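Local coordinates for protein putative phosphohydrolase (Shewanella amazonensis, PDB 3M1T) that is of unknown function but, as a member of the HDOD family of the HD phosphodiesterase clan, is possibly a phosphohydrolase or a protein of signal transduction, at residues A[220-224]-A[239-244]. Numbering follows the deposited sequence. Where two conformers were deposited one is given.
Sequences MAKQI and WLAQIN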
# COMPACT_ATOMS: atom_id res chain seq x y z
N MSE A 220 7.06 7.71 6.64
CA MSE A 220 8.44 7.85 6.21
C MSE A 220 8.61 7.49 4.73
O MSE A 220 9.15 8.25 3.92
CB MSE A 220 9.35 7.02 7.10
CG MSE A 220 10.79 7.00 6.62
SE MSE A 220 11.96 6.69 8.13
CE MSE A 220 13.66 7.19 7.26
N ALA A 221 8.05 6.33 4.35
CA ALA A 221 8.16 5.79 2.99
C ALA A 221 7.48 6.73 1.98
O ALA A 221 8.00 6.98 0.88
CB ALA A 221 7.56 4.37 2.94
N LYS A 222 6.32 7.28 2.36
CA LYS A 222 5.62 8.22 1.48
C LYS A 222 6.42 9.49 1.18
O LYS A 222 6.42 9.96 0.06
CB LYS A 222 4.27 8.62 2.06
CG LYS A 222 3.25 7.51 2.03
CD LYS A 222 2.00 7.92 2.77
CE LYS A 222 1.21 9.02 2.07
NZ LYS A 222 0.11 9.55 2.94
N GLN A 223 7.04 10.01 2.22
CA GLN A 223 7.86 11.22 2.11
C GLN A 223 9.09 10.94 1.27
O GLN A 223 9.45 11.76 0.40
CB GLN A 223 8.19 11.77 3.48
CG GLN A 223 8.85 13.21 3.38
CD GLN A 223 8.88 14.01 4.64
OE1 GLN A 223 8.24 13.68 5.64
NE2 GLN A 223 9.70 15.11 4.64
N ILE A 224 9.69 9.77 1.44
CA ILE A 224 10.88 9.38 0.68
C ILE A 224 10.51 9.28 -0.79
O ILE A 224 11.19 9.81 -1.68
CB ILE A 224 11.44 8.03 1.18
CG1 ILE A 224 12.03 8.17 2.62
CG2 ILE A 224 12.44 7.46 0.20
CD1 ILE A 224 12.46 6.82 3.23
N TRP A 239 18.62 14.03 5.26
CA TRP A 239 17.19 14.10 4.93
C TRP A 239 16.42 12.98 5.60
O TRP A 239 15.42 13.22 6.26
CB TRP A 239 17.07 14.04 3.40
CG TRP A 239 15.73 13.88 2.80
CD1 TRP A 239 14.65 14.69 2.97
CD2 TRP A 239 15.35 12.85 1.88
NE1 TRP A 239 13.58 14.19 2.19
CE2 TRP A 239 14.00 13.07 1.52
CE3 TRP A 239 16.03 11.75 1.33
CZ2 TRP A 239 13.35 12.28 0.59
CZ3 TRP A 239 15.37 10.94 0.41
CH2 TRP A 239 14.04 11.19 0.07
N LEU A 240 16.92 11.76 5.47
CA LEU A 240 16.28 10.61 6.08
C LEU A 240 16.20 10.77 7.59
O LEU A 240 15.21 10.41 8.19
CB LEU A 240 17.02 9.32 5.69
CG LEU A 240 16.92 8.95 4.21
CD1 LEU A 240 17.90 7.83 3.87
CD2 LEU A 240 15.49 8.56 3.79
N ALA A 241 17.28 11.32 8.19
CA ALA A 241 17.30 11.57 9.64
C ALA A 241 16.13 12.48 10.06
O ALA A 241 15.49 12.22 11.07
CB ALA A 241 18.64 12.17 10.12
N GLN A 242 15.84 13.50 9.27
CA GLN A 242 14.77 14.45 9.59
C GLN A 242 13.43 13.74 9.46
O GLN A 242 12.51 13.94 10.26
CB GLN A 242 14.75 15.65 8.60
CG GLN A 242 15.96 16.48 8.54
CD GLN A 242 15.85 17.54 7.44
OE1 GLN A 242 16.43 17.39 6.36
NE2 GLN A 242 15.11 18.61 7.72
N ILE A 243 13.32 12.85 8.47
CA ILE A 243 12.07 12.12 8.25
C ILE A 243 11.81 11.12 9.38
O ILE A 243 10.66 10.94 9.86
CB ILE A 243 12.01 11.44 6.90
CG1 ILE A 243 12.10 12.44 5.75
CG2 ILE A 243 10.66 10.68 6.73
CD1 ILE A 243 12.30 11.87 4.41
N ASN A 244 12.86 10.44 9.82
CA ASN A 244 12.79 9.56 10.99
C ASN A 244 12.11 10.25 12.19
O ASN A 244 11.23 9.66 12.83
CB ASN A 244 14.22 9.20 11.40
CG ASN A 244 14.48 7.70 11.46
OD1 ASN A 244 13.62 6.83 11.09
ND2 ASN A 244 15.68 7.39 11.94
O HOH W 1 11.24 15.77 2.19
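I243 points toward helix 213-227 and packs among M220, Q223 and I224, its two branches meeting different partners. I243 CG2 sits against the backbone of M220, 3.6 Å from M220 CA and close to M220 CG, while CG1 and CD1 lie alongside Q223 CG and CD. I243 CD1 also lies 3.4 Å above one face of the W239 ring, offset toward its rim. I224 also packs on L240, the two crossing at about a right angle with I224 CD1 3.5 Å from L240 CD2, and I224 CG2 lies near W239 CH2. M220 is a selenomethionine, with CG anti to the backbone N (chi1 174°) and the chain extended beyond it. This brings M220 CE to 3.7 Å from L240 O. An approach of SE to N244 is doubtful, because N244 occupies two conformers; in the one given, its ND2 is hydrogen-bonded to V251 O.

The polar link is a single water at the border of this greasy interface. It accepts from Q223 NE2 at 3.0 Å. W239 NE1 is its second donor, 2.8 Å from the water oxygen. The water lies in the plane of the indole, as does I224 O, which meets the ring edge at W239 CH2, 3.6 Å away. With Q223 cut back to an alanine, the water is likely to lose one of its two donors and a gap would probably open beside I243 CG1.

Segments 220-224 and 239-244 run roughly antiparallel, at 144°, as parts of successive helices of an all-helical chain joined by a short connection. Their axes come within 10.1 Å at closest approach. Helix 256-263 closes over the pair, L260 touching both I224 and L240, and helix 103-124 packs on helix 213-227 through I116 and L120.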